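Local coordinates for N-carbamoylsarcosine amidase related protein (Thermoplasma acidophilum, PDB 3EEF) that binds zinc and probably hydrolyses N-carbamoylsarcosine or a related amide, as a member of the isochorismatase-like cysteine hydrolases, at residues 48-51 against 57-60; 86-91 against 98-103; 11-14 against 18-21; 94-99 against 132-137; 122-127 against 155-160. All coordinates share one frame; numbering follows the deposited sequence.

Interaction 1: residues 48-51 against 57-60. With ZN (zinc ion), chain C.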
# COMPACT_ATOMS: atom_id res chain seq x y z
N VAL A 48 14.02 10.22 -6.70
CA VAL A 48 13.60 9.63 -5.46
C VAL A 48 14.83 9.56 -4.52
O VAL A 48 15.74 8.81 -4.78
CB VAL A 48 12.91 8.24 -5.67
CG1 VAL A 48 11.60 8.39 -6.36
CG2 VAL A 48 13.76 7.35 -6.53
N ASN A 49 14.82 10.36 -3.44
CA ASN A 49 15.98 10.56 -2.55
C ASN A 49 15.69 10.24 -1.11
O ASN A 49 14.71 10.73 -0.53
CB ASN A 49 16.39 12.01 -2.61
CG ASN A 49 16.54 12.49 -4.01
OD1 ASN A 49 17.24 11.87 -4.80
ND2 ASN A 49 15.86 13.58 -4.35
N ASP A 50 16.53 9.41 -0.51
CA ASP A 50 16.50 9.25 0.93
C ASP A 50 16.40 10.60 1.63
O ASP A 50 17.09 11.55 1.27
CB ASP A 50 17.73 8.48 1.42
CG ASP A 50 17.54 6.96 1.35
OD1 ASP A 50 16.42 6.49 1.01
OD2 ASP A 50 18.49 6.22 1.70
N SER A 51 15.48 10.69 2.58
CA SER A 51 15.30 11.92 3.38
C SER A 51 14.88 11.46 4.77
O SER A 51 13.74 11.66 5.19
CB SER A 51 14.24 12.82 2.70
OG SER A 51 13.94 14.00 3.44
N PRO A 57 13.16 2.71 9.90
CA PRO A 57 13.55 1.31 10.19
C PRO A 57 14.99 1.00 9.85
O PRO A 57 15.67 0.29 10.59
CB PRO A 57 12.63 0.50 9.29
CG PRO A 57 11.43 1.39 9.09
CD PRO A 57 11.96 2.78 9.05
N GLU A 58 15.47 1.53 8.73
CA GLU A 58 16.80 1.16 8.26
C GLU A 58 17.97 1.89 8.97
O GLU A 58 19.13 1.54 8.73
CB GLU A 58 16.90 1.34 6.75
CG GLU A 58 17.27 2.72 6.34
CD GLU A 58 17.18 2.91 4.85
OE1 GLU A 58 18.20 3.30 4.29
OE2 GLU A 58 16.10 2.68 4.26
N ILE A 59 17.67 2.87 9.82
CA ILE A 59 18.70 3.61 10.56
C ILE A 59 19.44 2.75 11.59
O ILE A 59 20.67 2.87 11.75
CB ILE A 59 18.11 4.87 11.22
CG1 ILE A 59 17.59 5.83 10.15
CG2 ILE A 59 19.15 5.55 12.07
CD1 ILE A 59 18.63 6.20 9.05
N ARG A 60 18.70 1.87 12.26
CA ARG A 60 19.28 0.81 13.07
C ARG A 60 20.34 0.00 12.28
O ARG A 60 21.37 -0.38 12.82
CB ARG A 60 18.15 -0.13 13.54
ZN ZN C . 18.62 4.98 3.29
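Asp50 and Glu58 meet through a zinc ion, each lending it one carboxylate oxygen from nearly opposite directions. Asp50 OD2 and Glu58 OE1 both lie 2.0 Å from the zinc, and the angle at the metal between them is near 154°. The two oxygens stay 3.9 Å apart, so the cation bridges charges that would otherwise repel. The second oxygens, Asp50 OD1 and Glu58 OE2, stay 3.5 Å from the metal. The short aspartate suits a strand end beside the ion, whereas the longer glutamate, extended beyond CG, spans the gap from the other segment. His52 and His65 complete the site, and Asp50 OD1 forms a salt bridge with Lys90, which helps fix the turn of its carboxylate. All the tight packing is gathered round the ion. Away from it the segments diverge toward partly exposed Pro57 and Ile59 and exposed Arg60; Pro57 instead packs on Tyr133 and Met103 of two neighbouring subunits. Asp50 closes strand 45-50, which runs between strands 3-8 and 86-90 of the parallel sheet, while Glu58 belongs to the connection, with the short helix 59-62, that leads to strand 86-90.

Interaction 2: residues 86-91 against 98-103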
# COMPACT_ATOMS: atom_id res chain seq x y z
N TYR A 86 10.13 15.79 -11.23
CA TYR A 86 9.58 15.51 -9.91
C TYR A 86 10.71 15.16 -8.87
O TYR A 86 11.67 14.48 -9.22
CB TYR A 86 8.56 14.39 -10.05
CG TYR A 86 7.36 14.75 -10.92
CD1 TYR A 86 6.20 15.18 -10.34
CD2 TYR A 86 7.41 14.65 -12.32
CE1 TYR A 86 5.09 15.48 -11.09
CE2 TYR A 86 6.30 14.96 -13.10
CZ TYR A 86 5.13 15.37 -12.46
OH TYR A 86 3.99 15.72 -13.14
N VAL A 87 10.61 15.68 -7.64
CA VAL A 87 11.58 15.36 -6.58
C VAL A 87 10.81 14.82 -5.36
O VAL A 87 9.99 15.54 -4.76
CB VAL A 87 12.45 16.56 -6.18
CG1 VAL A 87 13.51 16.14 -5.13
CG2 VAL A 87 13.10 17.20 -7.41
N LEU A 88 11.07 13.55 -5.03
CA LEU A 88 10.36 12.82 -4.00
C LEU A 88 11.34 12.49 -2.86
O LEU A 88 12.55 12.18 -3.09
CB LEU A 88 9.76 11.52 -4.55
CG LEU A 88 8.40 11.49 -5.25
CD1 LEU A 88 8.22 12.70 -6.17
CD2 LEU A 88 8.16 10.18 -6.02
N GLU A 89 10.82 12.61 -1.63
CA GLU A 89 11.55 12.17 -0.45
C GLU A 89 11.07 10.77 -0.16
O GLU A 89 9.88 10.51 -0.21
CB GLU A 89 11.25 13.08 0.75
CG GLU A 89 11.84 14.48 0.67
CD GLU A 89 11.28 15.38 1.74
OE1 GLU A 89 11.40 15.04 2.92
OE2 GLU A 89 10.69 16.43 1.41
N LYS A 90 12.01 9.88 0.14
CA LYS A 90 11.68 8.52 0.53
C LYS A 90 12.35 8.15 1.86
O LYS A 90 13.39 8.72 2.21
CB LYS A 90 12.06 7.54 -0.58
CG LYS A 90 13.57 7.31 -0.80
CD LYS A 90 13.79 6.22 -1.85
CE LYS A 90 15.24 5.88 -2.03
NZ LYS A 90 15.75 4.85 -1.04
N HIS A 91 11.76 7.20 2.58
CA HIS A 91 12.24 6.77 3.89
C HIS A 91 12.66 5.29 3.99
O HIS A 91 13.03 4.83 5.08
CB HIS A 91 11.15 7.07 4.93
CG HIS A 91 11.00 8.53 5.21
ND1 HIS A 91 11.70 9.17 6.21
CD2 HIS A 91 10.27 9.49 4.58
CE1 HIS A 91 11.40 10.45 6.20
NE2 HIS A 91 10.54 10.68 5.21
N GLY A 98 5.85 4.33 0.78
CA GLY A 98 5.46 5.57 1.45
C GLY A 98 5.59 6.82 0.60
O GLY A 98 5.72 7.92 1.14
N THR A 99 5.62 6.66 -0.73
CA THR A 99 5.77 7.81 -1.63
C THR A 99 4.60 7.90 -2.58
O THR A 99 3.74 7.03 -2.63
CB THR A 99 7.10 7.77 -2.47
OG1 THR A 99 7.03 6.79 -3.53
CG2 THR A 99 8.32 7.46 -1.60
N ASN A 100 4.59 8.94 -3.38
CA ASN A 100 3.57 9.08 -4.42
C ASN A 100 4.15 8.77 -5.80
O ASN A 100 3.66 9.27 -6.84
CB ASN A 100 2.96 10.47 -4.36
CG ASN A 100 3.97 11.56 -4.59
OD1 ASN A 100 5.10 11.51 -4.08
ND2 ASN A 100 3.55 12.59 -5.34
N LEU A 101 5.18 7.92 -5.84
CA LEU A 101 5.81 7.60 -7.10
C LEU A 101 4.79 6.96 -8.02
O LEU A 101 4.70 7.31 -9.19
CB LEU A 101 7.02 6.70 -6.93
CG LEU A 101 7.74 6.21 -8.17
CD1 LEU A 101 8.22 7.38 -9.02
CD2 LEU A 101 8.89 5.30 -7.74
N ASP A 102 4.02 6.03 -7.51
CA ASP A 102 3.12 5.29 -8.36
C ASP A 102 2.08 6.26 -8.93
O ASP A 102 1.70 6.17 -10.08
CB ASP A 102 2.48 4.14 -7.60
CG ASP A 102 1.68 3.24 -8.50
OD1 ASP A 102 2.24 2.77 -9.51
OD2 ASP A 102 0.48 3.04 -8.21
N MSE A 103 1.65 7.22 -8.12
CA MSE A 103 0.67 8.19 -8.58
C MSE A 103 1.16 8.94 -9.82
O MSE A 103 0.42 9.08 -10.81
CB MSE A 103 0.38 9.20 -7.48
CG MSE A 103 -0.33 8.62 -6.28
SE MSE A 103 -0.98 9.99 -5.02
CE MSE A 103 -2.32 10.87 -6.26
O HOH W 1 7.95 10.00 1.89
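Leu88 and Thr99 owe their contacts to their first torsions. In Leu88, CG is anti to the carbonyl carbon (chi1 -85°), which sends the branched end toward the start of helix 101-107; in Thr99, chi1 of 74° sets OG1 between the backbone N and carbonyl carbon and leaves CG2 to face the strand. The contact belongs to a beta-to-alpha connection of a parallel alpha/beta fold: strand 86-90, the outermost strand on its side of the sheet within the chain, followed by a loop and helix. Leu88 CD2 packs 3.8 Å from Leu101 CB, a leucine pair that fills the space between sheet and helix. Leu88 CG also lies 3.5 Å from Asn100 OD1, the amide crossing the leucine obliquely; Asn100 ND2 makes a weak hydrogen bond to Tyr53 OH of a neighbouring subunit. Thr99 uses both branches. Its CG2 rests 3.9 Å from Lys90 CB, while OG1 accepts the N-H of Leu101 at 3.2 Å in an ST turn; OG1 also lies suspiciously close to Gly95 O. A valine in place of Thr99 would probably leave the Leu101 N-H without its acceptor and free the entrance of the helix to shift. The end of Lys90 leads away toward the zinc site, to Asp50. Gly98, whose positive phi suits glycine, offers its carbonyl to a water that donates to Gly98 O at 3.1 Å and to Glu89 O at 2.9 Å.

Interaction 3: residues 11-14 against 18-21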
# COMPACT_ATOMS: atom_id res chain seq x y z
N VAL A 11 22.54 11.51 -4.50
CA VAL A 11 22.59 12.57 -3.50
C VAL A 11 24.02 12.73 -2.97
O VAL A 11 24.84 11.83 -3.12
CB VAL A 11 21.57 12.34 -2.34
CG1 VAL A 11 20.16 12.22 -2.94
CG2 VAL A 11 21.92 11.07 -1.54
N ASN A 12 24.30 13.89 -2.40
CA ASN A 12 25.65 14.30 -2.00
C ASN A 12 26.39 13.31 -1.13
O ASN A 12 27.55 13.05 -1.35
CB ASN A 12 25.59 15.67 -1.29
CG ASN A 12 25.40 16.82 -2.27
OD1 ASN A 12 25.91 16.78 -3.40
ND2 ASN A 12 24.69 17.85 -1.85
N GLU A 13 25.73 12.74 -0.14
CA GLU A 13 26.44 11.87 0.78
C GLU A 13 26.96 10.62 0.10
O GLU A 13 27.96 10.09 0.55
CB GLU A 13 25.57 11.50 1.97
CG GLU A 13 26.25 10.56 2.98
CD GLU A 13 25.51 10.52 4.29
OE1 GLU A 13 24.49 11.22 4.41
OE2 GLU A 13 25.96 9.79 5.20
N PHE A 14 26.29 10.14 -0.95
CA PHE A 14 26.74 8.93 -1.63
C PHE A 14 27.68 9.19 -2.81
O PHE A 14 28.32 8.26 -3.30
CB PHE A 14 25.55 8.08 -2.10
CG PHE A 14 24.74 7.46 -0.98
CD1 PHE A 14 25.32 6.58 -0.09
CD2 PHE A 14 23.39 7.71 -0.87
CE1 PHE A 14 24.57 6.00 0.93
CE2 PHE A 14 22.62 7.13 0.14
CZ PHE A 14 23.21 6.27 1.04
N ARG A 18 30.17 11.62 2.83
CA ARG A 18 30.67 10.65 3.80
C ARG A 18 30.75 9.21 3.25
O ARG A 18 31.66 8.46 3.61
CB ARG A 18 29.79 10.74 5.06
CG ARG A 18 30.24 9.89 6.23
CD ARG A 18 29.31 10.10 7.44
NE ARG A 18 28.07 9.34 7.31
CZ ARG A 18 27.97 8.02 7.43
NH1 ARG A 18 29.03 7.27 7.68
NH2 ARG A 18 26.78 7.42 7.29
N LEU A 19 29.82 8.83 2.37
CA LEU A 19 29.81 7.47 1.83
C LEU A 19 30.15 7.45 0.33
O LEU A 19 29.81 6.52 -0.39
CB LEU A 19 28.47 6.78 2.10
CG LEU A 19 28.19 6.35 3.54
CD1 LEU A 19 26.69 6.02 3.74
CD2 LEU A 19 29.08 5.17 3.94
N ALA A 20 30.86 8.48 -0.11
CA ALA A 20 31.33 8.58 -1.49
C ALA A 20 32.25 7.42 -1.87
O ALA A 20 33.10 7.00 -1.07
CB ALA A 20 32.04 9.93 -1.69
N THR A 21 32.04 6.89 -3.08
CA THR A 21 32.94 5.90 -3.73
C THR A 21 33.14 6.29 -5.21
O THR A 21 32.33 7.05 -5.75
CB THR A 21 32.36 4.48 -3.76
OG1 THR A 21 31.26 4.45 -4.68
CG2 THR A 21 31.90 4.00 -2.35
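The shortest sound polar bond here runs from Leu19 N to Glu13 O, 2.9 Å long, with the donor nearly in line with the carbonyl (C=O...N angle 162°). It folds the chain back after the short helix 12-15, so that residues 18-21 return alongside the helix they have just left. The next residue follows suit: Ala20 CA points a C-H at Phe14 O, 3.5 Å away and almost straight at the hydrogen. Glu13 extends away from the backbone with CG anti to N (chi1 179°) and runs side by side with Arg18. Its OE2 draws a salt bridge, 3.0 Å from Arg18 NE, while Arg18 NH2 lies 3.3 Å from the same Glu13 OE2; both hydrogen bonds are weak, and the carboxylate and guanidinium planes, 72° apart, do not pair edge to edge. The other oxygen, OE1, takes the backbone N-H of Ser66, next to the zinc ligand His65, against which Glu13 and Phe14 both pack. Leu19 supplies the apolar half, its CD1 reaching 3.5 Å from Phe14 CE1, a leucine screening one part of a partly exposed ring. Beyond it Thr21 caps the following helix through Ala24 N. With one oxygen engaged by a backbone amide and the other by an arginine, the buried carboxylate of Glu13 is likely to stay charged, linking this surface turn to the loop that carries a metal ligand.

Interaction 4: residues 94-99 against 132-137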
# COMPACT_ATOMS: atom_id res chain seq x y z
N SER A 94 13.04 1.14 -1.38
CA SER A 94 12.22 1.34 -2.57
C SER A 94 11.69 2.76 -2.74
O SER A 94 11.12 3.33 -1.80
CB SER A 94 11.02 0.40 -2.56
OG SER A 94 10.20 0.68 -3.68
N GLY A 95 11.83 3.29 -3.94
CA GLY A 95 11.21 4.57 -4.31
C GLY A 95 9.71 4.63 -4.22
O GLY A 95 9.14 5.72 -4.25
N PHE A 96 9.05 3.47 -4.11
CA PHE A 96 7.59 3.41 -4.01
C PHE A 96 7.06 3.42 -2.59
O PHE A 96 5.93 3.86 -2.37
CB PHE A 96 7.07 2.14 -4.64
CG PHE A 96 7.21 2.10 -6.13
CD1 PHE A 96 6.20 2.59 -6.96
CD2 PHE A 96 8.34 1.55 -6.73
CE1 PHE A 96 6.31 2.53 -8.39
CE2 PHE A 96 8.47 1.51 -8.17
CZ PHE A 96 7.46 2.00 -8.97
N TYR A 97 7.84 2.91 -1.63
CA TYR A 97 7.30 2.77 -0.28
C TYR A 97 7.10 4.10 0.43
O TYR A 97 8.06 4.88 0.70
CB TYR A 97 8.14 1.86 0.61
CG TYR A 97 7.32 1.47 1.84
CD1 TYR A 97 7.56 2.05 3.09
CD2 TYR A 97 6.27 0.58 1.74
CE1 TYR A 97 6.80 1.72 4.19
CE2 TYR A 97 5.51 0.24 2.84
CZ TYR A 97 5.79 0.82 4.06
OH TYR A 97 5.07 0.49 5.15
N GLY A 98 5.85 4.33 0.78
CA GLY A 98 5.46 5.57 1.45
C GLY A 98 5.59 6.82 0.60
O GLY A 98 5.72 7.92 1.14
N THR A 99 5.62 6.66 -0.73
CA THR A 99 5.77 7.81 -1.63
C THR A 99 4.60 7.90 -2.58
O THR A 99 3.74 7.03 -2.63
CB THR A 99 7.10 7.77 -2.47
OG1 THR A 99 7.03 6.79 -3.53
CG2 THR A 99 8.32 7.46 -1.60
N LEU A 132 7.86 -4.06 -10.69
CA LEU A 132 7.35 -5.34 -11.14
C LEU A 132 6.01 -5.71 -10.55
O LEU A 132 5.10 -6.03 -11.27
CB LEU A 132 8.33 -6.46 -10.81
CG LEU A 132 7.94 -7.79 -11.48
CD1 LEU A 132 7.93 -7.63 -13.01
CD2 LEU A 132 8.90 -8.85 -11.07
N TYR A 133 5.89 -5.69 -9.23
CA TYR A 133 4.61 -5.93 -8.57
C TYR A 133 3.48 -5.06 -9.16
O TYR A 133 2.32 -5.48 -9.25
CB TYR A 133 4.71 -5.60 -7.10
CG TYR A 133 5.77 -6.32 -6.26
CD1 TYR A 133 6.58 -7.32 -6.80
CD2 TYR A 133 5.93 -6.01 -4.92
CE1 TYR A 133 7.52 -7.96 -6.03
CE2 TYR A 133 6.86 -6.66 -4.13
CZ TYR A 133 7.65 -7.63 -4.69
OH TYR A 133 8.59 -8.26 -3.94
N ARG A 134 3.81 -3.84 -9.52
CA ARG A 134 2.84 -2.90 -10.06
C ARG A 134 2.78 -2.95 -11.60
O ARG A 134 2.30 -2.01 -12.22
CB ARG A 134 3.21 -1.49 -9.60
CG ARG A 134 2.93 -1.24 -8.15
CD ARG A 134 3.74 -0.11 -7.59
NE ARG A 134 3.45 0.01 -6.18
CZ ARG A 134 3.98 -0.74 -5.22
NH1 ARG A 134 4.89 -1.67 -5.49
NH2 ARG A 134 3.57 -0.57 -3.97
N ASN A 135 3.30 -4.02 -12.22
CA ASN A 135 3.10 -4.30 -13.64
C ASN A 135 3.75 -3.31 -14.62
O ASN A 135 3.35 -3.24 -15.78
CB ASN A 135 1.59 -4.40 -13.95
CG ASN A 135 1.27 -5.34 -15.14
OD1 ASN A 135 1.85 -6.43 -15.29
ND2 ASN A 135 0.31 -4.92 -15.97
N TYR A 136 4.75 -2.57 -14.17
CA TYR A 136 5.64 -1.83 -15.06
C TYR A 136 6.64 -2.77 -15.73
O TYR A 136 7.03 -3.79 -15.15
CB TYR A 136 6.41 -0.77 -14.29
CG TYR A 136 5.50 0.27 -13.71
CD1 TYR A 136 4.97 1.27 -14.52
CD2 TYR A 136 5.10 0.22 -12.39
CE1 TYR A 136 4.10 2.21 -14.02
CE2 TYR A 136 4.20 1.16 -11.87
CZ TYR A 136 3.71 2.15 -12.70
OH TYR A 136 2.84 3.09 -12.21
N ARG A 137 7.05 -2.43 -16.95
CA ARG A 137 8.28 -3.02 -17.52
C ARG A 137 9.46 -2.24 -17.00
O ARG A 137 9.32 -1.07 -16.60
CB ARG A 137 8.29 -3.00 -19.05
CG ARG A 137 7.17 -3.82 -19.70
CD ARG A 137 7.35 -5.34 -19.51
NE ARG A 137 8.68 -5.84 -19.89
CZ ARG A 137 9.19 -5.88 -21.14
NH1 ARG A 137 8.48 -5.44 -22.19
NH2 ARG A 137 10.42 -6.37 -21.35
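Phe96 meets Arg134 from its first side-chain atom onward. The CB of Phe96 sits over the centre of one face of the Arg134 guanidinium, 4.3 Å above its plane. From there CG lies anti to the carbonyl carbon (chi1 -69°), an orientation that carries the ring past the arginine in the opposite direction, its plane 23° from that of the guanidinium. Ring atom CD1 comes 3.7 Å from Arg134 CD, and CE1 keeps 3.8 Å from the same Arg134 CD before meeting Tyr136 CE2 at 4.3 Å. At the tip and far side the ring packs against Leu101 and Thr127, and Ser94 OG lies in the ring plane at its edge. That hydroxyl also accepts the Phe96 N-H at 3.0 Å, an ST turn that helps fix where the ring leaves the loop. A type II turn from Phe96 to Thr99, with Gly98 at positive phi, carries the loop onward. Opposite, helix 123-133 ends in a Schellman motif with Asn135 as its C-prime residue, which delivers Arg134 and Tyr136 to the ring. Arg134 NH1 bonds Asp130 O and Tyr136 OH bonds Asp102, while Tyr97 of a neighbouring subunit packs on Arg134. The arginine therefore serves two chemistries: its CD methylene gives the buried phenylalanine an apolar neighbour, and its polar end can satisfy a carbonyl near the helix end, where its charge would probably be favourable.

Interaction 5: residues 122-127 against 155-160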
# COMPACT_ATOMS: atom_id res chain seq x y z
N ILE A 122 20.91 -2.43 -3.58
CA ILE A 122 19.94 -2.01 -2.60
C ILE A 122 18.82 -1.19 -3.25
O ILE A 122 17.84 -1.78 -3.76
CB ILE A 122 20.61 -1.26 -1.44
CG1 ILE A 122 21.74 -2.11 -0.82
CG2 ILE A 122 19.60 -0.93 -0.38
CD1 ILE A 122 22.58 -1.34 0.23
N CYS A 123 18.94 0.14 -3.29
CA CYS A 123 17.76 0.95 -3.58
C CYS A 123 17.23 0.80 -5.02
O CYS A 123 16.02 0.84 -5.25
CB CYS A 123 18.01 2.42 -3.24
SG CYS A 123 18.41 2.74 -1.47
N VAL A 124 18.12 0.66 -6.00
CA VAL A 124 17.72 0.54 -7.40
C VAL A 124 16.96 -0.77 -7.57
O VAL A 124 15.91 -0.83 -8.20
CB VAL A 124 18.93 0.61 -8.39
CG1 VAL A 124 18.51 0.14 -9.76
CG2 VAL A 124 19.54 2.04 -8.43
N ARG A 125 17.48 -1.81 -6.95
CA ARG A 125 16.93 -3.13 -7.05
C ARG A 125 15.56 -3.23 -6.38
O ARG A 125 14.63 -3.88 -6.90
CB ARG A 125 17.91 -4.11 -6.43
CG ARG A 125 17.51 -5.54 -6.63
CD ARG A 125 18.40 -6.49 -5.89
NE ARG A 125 19.79 -6.46 -6.36
CZ ARG A 125 20.66 -7.44 -6.14
NH1 ARG A 125 20.31 -8.56 -5.51
NH2 ARG A 125 21.89 -7.33 -6.62
N HIS A 126 15.48 -2.62 -5.20
CA HIS A 126 14.25 -2.60 -4.41
C HIS A 126 13.16 -1.82 -5.11
O HIS A 126 12.02 -2.25 -5.17
CB HIS A 126 14.55 -2.08 -3.00
CG HIS A 126 15.14 -3.12 -2.11
ND1 HIS A 126 16.47 -3.47 -2.17
CD2 HIS A 126 14.57 -3.97 -1.22
CE1 HIS A 126 16.70 -4.46 -1.32
NE2 HIS A 126 15.57 -4.77 -0.72
N THR A 127 13.51 -0.67 -5.65
CA THR A 127 12.61 0.06 -6.52
C THR A 127 12.15 -0.81 -7.70
O THR A 127 10.98 -0.78 -8.07
CB THR A 127 13.32 1.30 -7.02
OG1 THR A 127 13.74 2.03 -5.87
CG2 THR A 127 12.39 2.18 -7.90
N ASP A 155 22.85 -9.86 -13.78
CA ASP A 155 22.19 -11.17 -13.92
C ASP A 155 20.91 -11.28 -13.10
O ASP A 155 19.94 -11.95 -13.50
CB ASP A 155 23.17 -12.27 -13.45
CG ASP A 155 23.05 -13.58 -14.23
OD1 ASP A 155 22.08 -14.34 -14.01
OD2 ASP A 155 23.96 -13.87 -15.04
N TYR A 156 20.92 -10.65 -11.93
CA TYR A 156 19.81 -10.68 -11.01
C TYR A 156 18.64 -9.87 -11.57
O TYR A 156 17.52 -10.37 -11.64
CB TYR A 156 20.24 -10.10 -9.65
CG TYR A 156 19.24 -10.41 -8.59
CD1 TYR A 156 19.38 -11.54 -7.80
CD2 TYR A 156 18.13 -9.60 -8.40
CE1 TYR A 156 18.45 -11.85 -6.83
CE2 TYR A 156 17.20 -9.88 -7.42
CZ TYR A 156 17.36 -11.02 -6.64
OH TYR A 156 16.44 -11.34 -5.67
N PHE A 157 18.92 -8.63 -11.98
CA PHE A 157 17.93 -7.82 -12.65
C PHE A 157 17.21 -8.56 -13.78
O PHE A 157 15.97 -8.59 -13.82
CB PHE A 157 18.57 -6.55 -13.21
CG PHE A 157 18.69 -5.46 -12.21
CD1 PHE A 157 17.57 -4.83 -11.73
CD2 PHE A 157 19.91 -5.06 -11.76
CE1 PHE A 157 17.68 -3.81 -10.80
CE2 PHE A 157 20.00 -4.03 -10.81
CZ PHE A 157 18.88 -3.42 -10.34
N THR A 158 18.00 -9.13 -14.69
CA THR A 158 17.47 -9.79 -15.88
C THR A 158 16.71 -11.07 -15.53
O THR A 158 15.60 -11.32 -16.03
CB THR A 158 18.60 -10.08 -16.95
OG1 THR A 158 19.67 -10.86 -16.38
CG2 THR A 158 19.19 -8.78 -17.49
N ARG A 159 17.27 -11.89 -14.65
CA ARG A 159 16.65 -13.17 -14.32
C ARG A 159 15.43 -13.02 -13.38
O ARG A 159 14.47 -13.79 -13.48
CB ARG A 159 17.68 -14.12 -13.72
N VAL A 160 15.48 -12.04 -12.47
CA VAL A 160 14.46 -11.94 -11.43
C VAL A 160 13.38 -10.85 -11.68
O VAL A 160 12.21 -11.02 -11.30
CB VAL A 160 15.08 -11.72 -10.06
CG1 VAL A 160 13.94 -11.62 -8.98
CG2 VAL A 160 16.09 -12.84 -9.78
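Two helices of successive beta-alpha units, 123-133 and 153-161, run side by side here, and Arg125 and Tyr156 bridge them. The short segments are nearly parallel, 5° apart with axes 11.4 Å from each other, a gap wide enough to need large side chains. Arg125 leaves its helix extended, then bends at chi3 (-64°), laying its guanidinium flat on the Tyr156 ring with centres 4.3 Å apart and planes at 19°. This is a stacked cation-pi contact, in which Arg125 NH1 stands 3.6 Å above the middle of the Tyr156 ring. The opposite face of that ring is taken by Val160 CG2, 3.7 Å above it, so the tyrosine is sandwiched. Deeper toward the sheet the packing turns apolar. Phe157 CZ touches Val124 CG1 at 3.6 Å, their side chains crossing at about a right angle, and Phe157 CZ also comes 3.8 Å from Arg125 CA, wedging the ring against the helix backbone. The buried arginine has polar partners besides the ring: NE bonds Ala120 O and NH2 forms a salt bridge with Asp150. Tyr156 OH bonds Asp121 O of a neighbouring subunit. An alanine at Tyr156 would probably open a gap beneath the guanidinium, leave one face of Arg125 without its aromatic mate, its guanidinium held by its polar bonds alone, and cost Asp121 of that subunit its hydroxyl partner. With aromatic face, carboxylate and carbonyl all turned to it, the Arg125 charge is likely to be well compensated despite burial, next to a subunit interface.

Overall arrangement
Along the chain the contacts come as interaction 3, then 1, then 2, while the first segment of interaction 4 ends on Gly98 and Thr99, which open the second segment of interaction 2, and 4 alternates with 5. Interactions 1 and 2, with centres about 13 Å apart, lie on neighbouring strands 45-50 and 86-90 of one sheet, joined by the Asp50 to Lys90 salt bridge. Interactions 2 and 4 are nearest, about 10 Å between centres; 4 and 5 both use helix 123-133 and touch through Gly95 and Thr127. Interactions 3 and 4 lie about 25 Å apart, on opposite sides of the chain's centre. One alpha/beta domain thus connects the zinc site to the subunit interfaces, which every contact but interaction 3 reaches.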